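Local atomic coordinates of phosphoribosyltransferase (Thermus thermophilus, PDB entry 1WD5), a protein that probably acts as a phosphoribosyltransferase of the type I fold, although its substrate and precise reaction are not established. Residues P31-D39 with E193-I202. Sequence-based numbering, arbitrary orientation.
Sequences PRGGVVVAD and EVTDEDVEAI
A bend at the third torsion of Arg32 (chi3 -69°) presents the NE-NH2 edge of its guanidinium to Val194 O and to the carboxylate of Glu193, which a bend at chi2 folds up to meet it. NE of Arg32 donates to Val194 O at 2.7 Å, lying in the carbonyl plane, and NH2 of Arg32 reaches OE2 of Glu193 at 3.0 Å in an almost straight hydrogen bond (N-H...O 175°), part of a salt bridge, made to the syn lone pair of OE2. Both acceptors sit near the guanidinium plane, at its edge, so the two bonds fix the group's rotation even though the carboxylate is turned well away from that plane. Further back along the chain, Arg32 CD passes 3.4 Å from Asp196 OD1, an oxygen already engaged by Arg105 and Tyr109 of helix 88-112. CB of Arg32 leans on Val199 CG2 at 3.7 Å.

This joins the start of helix 33-45, which follows strand 26-29 of the central sheet in the type I phosphoribosyltransferase fold, to the C-terminal helix 196-204. The cis peptide between Pro31 and Arg32, in the loop after that strand, is consistent with the pyrophosphate-binding loop of this family. Thr195 and Asp198 close a capping box at the start of the second helix: Asp198 N donates to Thr195 OG1, and Thr195 N to Asp198 OD2.

The two helices run nearly parallel, 23° apart, with valines and Ile202 between them. Val36 CG2 wedges between Val194 CG2 (3.9 Å) and Ile202 CD1, and Val35 spreads its two methyls, CG1 to Ile202 CG2 and CG2 to Val199 CG1. At the far end Ile202 CG2 lies 3.6 Å from Asp39 OD1, which Trp206 NE1 hydrogen-bonds, while Arg7 and Arg43 form salt bridges with OD2.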
loop_
_atom_site.group_PDB
_atom_site.type_symbol
_atom_site.label_atom_id
_atom_site.label_comp_id
_atom_site.label_asym_id
_atom_site.label_seq_id
_atom_site.Cartn_x
_atom_site.Cartn_y
_atom_site.Cartn_z
ATOM N N PRO A 31 5.802 1.635 -0.175
ATOM C CA PRO A 31 7.254 1.759 0.015
ATOM C C PRO A 31 7.672 1.062 1.309
ATOM O O PRO A 31 6.927 1.108 2.287
ATOM C CB PRO A 31 7.468 3.271 0.106
ATOM C CG PRO A 31 6.264 3.856 -0.587
ATOM C CD PRO A 31 5.151 2.954 -0.132
ATOM N N ARG A 32 8.832 0.401 1.324
ATOM C CA ARG A 32 9.722 0.283 0.170
ATOM C C ARG A 32 9.790 -1.173 -0.299
ATOM O O ARG A 32 9.751 -1.446 -1.496
ATOM C CB ARG A 32 11.129 0.785 0.517
ATOM C CG ARG A 32 11.192 2.293 0.798
ATOM C CD ARG A 32 12.625 2.822 0.805
ATOM N NE ARG A 32 13.408 2.344 1.942
ATOM C CZ ARG A 32 13.320 2.827 3.178
ATOM N NH1 ARG A 32 12.478 3.815 3.462
ATOM N NH2 ARG A 32 14.086 2.325 4.138
ATOM N N GLY A 33 9.889 -2.103 0.647
ATOM C CA GLY A 33 9.956 -3.510 0.293
ATOM C C GLY A 33 8.755 -3.950 -0.528
ATOM O O GLY A 33 8.859 -4.834 -1.384
ATOM N N GLY A 34 7.610 -3.326 -0.265
ATOM C CA GLY A 34 6.400 -3.664 -0.989
ATOM C C GLY A 34 6.502 -3.413 -2.483
ATOM O O GLY A 34 5.815 -4.060 -3.275
ATOM N N VAL A 35 7.359 -2.478 -2.878
ATOM C CA VAL A 35 7.521 -2.161 -4.291
ATOM C C VAL A 35 8.163 -3.333 -5.021
ATOM O O VAL A 35 7.891 -3.555 -6.195
ATOM C CB VAL A 35 8.368 -0.879 -4.489
ATOM C CG1 VAL A 35 8.608 -0.627 -5.974
ATOM C CG2 VAL A 35 7.646 0.318 -3.880
ATOM N N VAL A 36 9.005 -4.093 -4.325
ATOM C CA VAL A 36 9.645 -5.253 -4.945
ATOM C C VAL A 36 8.597 -6.317 -5.245
ATOM O O VAL A 36 8.553 -6.870 -6.348
ATOM C CB VAL A 36 10.723 -5.872 -4.033
ATOM C CG1 VAL A 36 11.299 -7.116 -4.693
ATOM C CG2 VAL A 36 11.831 -4.861 -3.773
ATOM N N VAL A 37 7.746 -6.606 -4.261
ATOM C CA VAL A 37 6.701 -7.601 -4.456
ATOM C C VAL A 37 5.765 -7.120 -5.562
ATOM O O VAL A 37 5.372 -7.893 -6.434
ATOM C CB VAL A 37 5.875 -7.831 -3.168
ATOM C CG1 VAL A 37 4.838 -8.924 -3.410
ATOM C CG2 VAL A 37 6.802 -8.230 -2.004
ATOM N N ALA A 38 5.417 -5.835 -5.519
ATOM C CA ALA A 38 4.515 -5.235 -6.503
ATOM C C ALA A 38 5.061 -5.310 -7.932
ATOM O O ALA A 38 4.324 -5.591 -8.884
ATOM C CB ALA A 38 4.237 -3.783 -6.130
ATOM N N ASP A 39 6.353 -5.040 -8.083
ATOM C CA ASP A 39 6.975 -5.081 -9.399
ATOM C C ASP A 39 6.882 -6.486 -9.993
ATOM O O ASP A 39 6.586 -6.647 -11.178
ATOM C CB ASP A 39 8.446 -4.660 -9.308
ATOM C CG ASP A 39 9.140 -4.683 -10.659
ATOM O OD1 ASP A 39 8.914 -3.758 -11.465
ATOM O OD2 ASP A 39 9.901 -5.635 -10.924
ATOM N N GLU A 193 17.341 -5.128 3.292
ATOM C CA GLU A 193 16.902 -3.742 3.165
ATOM C C GLU A 193 16.695 -3.316 1.706
ATOM O O GLU A 193 17.481 -3.671 0.828
ATOM C CB GLU A 193 17.949 -2.837 3.826
ATOM C CG GLU A 193 17.846 -1.341 3.545
ATOM C CD GLU A 193 16.566 -0.715 4.069
ATOM O OE1 GLU A 193 16.052 -1.181 5.107
ATOM O OE2 GLU A 193 16.085 0.257 3.450
ATOM N N VAL A 194 15.625 -2.562 1.459
ATOM C CA VAL A 194 15.323 -2.029 0.129
ATOM C C VAL A 194 15.382 -0.508 0.302
ATOM O O VAL A 194 14.521 0.085 0.950
ATOM C CB VAL A 194 13.917 -2.458 -0.350
ATOM C CG1 VAL A 194 13.567 -1.745 -1.657
ATOM C CG2 VAL A 194 13.884 -3.976 -0.566
ATOM N N THR A 195 16.414 0.113 -0.262
ATOM C CA THR A 195 16.622 1.554 -0.127
ATOM C C THR A 195 15.795 2.399 -1.093
ATOM O O THR A 195 15.215 1.885 -2.053
ATOM C CB THR A 195 18.094 1.913 -0.371
ATOM O OG1 THR A 195 18.398 1.696 -1.751
ATOM C CG2 THR A 195 19.018 1.032 0.475
ATOM N N ASP A 196 15.752 3.704 -0.836
ATOM C CA ASP A 196 15.020 4.611 -1.710
ATOM C C ASP A 196 15.629 4.504 -3.106
ATOM O O ASP A 196 14.911 4.568 -4.109
ATOM C CB ASP A 196 15.114 6.057 -1.204
ATOM C CG ASP A 196 14.173 6.336 -0.039
ATOM O OD1 ASP A 196 12.960 6.051 -0.158
ATOM O OD2 ASP A 196 14.641 6.853 0.995
ATOM N N GLU A 197 16.949 4.334 -3.176
ATOM C CA GLU A 197 17.609 4.205 -4.470
ATOM C C GLU A 197 17.155 2.918 -5.155
ATOM O O GLU A 197 17.019 2.876 -6.377
ATOM C CB GLU A 197 19.133 4.205 -4.322
ATOM C CG GLU A 197 19.708 5.481 -3.720
ATOM C CD GLU A 197 21.166 5.703 -4.099
ATOM O OE1 GLU A 197 21.896 4.703 -4.283
ATOM O OE2 GLU A 197 21.584 6.880 -4.202
ATOM N N ASP A 198 16.923 1.863 -4.374
ATOM C CA ASP A 198 16.450 0.608 -4.961
ATOM C C ASP A 198 15.038 0.818 -5.519
ATOM O O ASP A 198 14.708 0.316 -6.591
ATOM C CB ASP A 198 16.433 -0.524 -3.924
ATOM C CG ASP A 198 17.830 -0.925 -3.466
ATOM O OD1 ASP A 198 18.779 -0.832 -4.274
ATOM O OD2 ASP A 198 17.977 -1.351 -2.300
ATOM N N VAL A 199 14.206 1.563 -4.798
ATOM C CA VAL A 199 12.850 1.822 -5.268
ATOM C C VAL A 199 12.901 2.654 -6.543
ATOM O O VAL A 199 12.157 2.396 -7.483
ATOM C CB VAL A 199 12.004 2.562 -4.214
ATOM C CG1 VAL A 199 10.659 2.972 -4.815
ATOM C CG2 VAL A 199 11.778 1.653 -3.000
ATOM N N GLU A 200 13.787 3.644 -6.574
ATOM C CA GLU A 200 13.936 4.497 -7.747
ATOM C C GLU A 200 14.370 3.686 -8.961
ATOM O O GLU A 200 13.896 3.922 -10.073
ATOM C CB GLU A 200 14.962 5.599 -7.490
ATOM C CG GLU A 200 14.441 6.780 -6.685
ATOM C CD GLU A 200 15.506 7.847 -6.476
ATOM O OE1 GLU A 200 16.220 8.176 -7.450
ATOM O OE2 GLU A 200 15.620 8.362 -5.342
ATOM N N ALA A 201 15.282 2.743 -8.745
ATOM C CA ALA A 201 15.778 1.893 -9.827
ATOM C C ALA A 201 14.617 1.100 -10.428
ATOM O O ALA A 201 14.503 0.970 -11.648
ATOM C CB ALA A 201 16.837 0.943 -9.297
ATOM N N ILE A 202 13.754 0.577 -9.562
ATOM C CA ILE A 202 12.602 -0.189 -10.012
ATOM C C ILE A 202 11.622 0.701 -10.771
ATOM O O ILE A 202 11.170 0.345 -11.858
ATOM C CB ILE A 202 11.879 -0.840 -8.823
ATOM C CG1 ILE A 202 12.784 -1.906 -8.199
ATOM C CG2 ILE A 202 10.563 -1.453 -9.283
ATOM C CD1 ILE A 202 12.218 -2.538 -6.955
#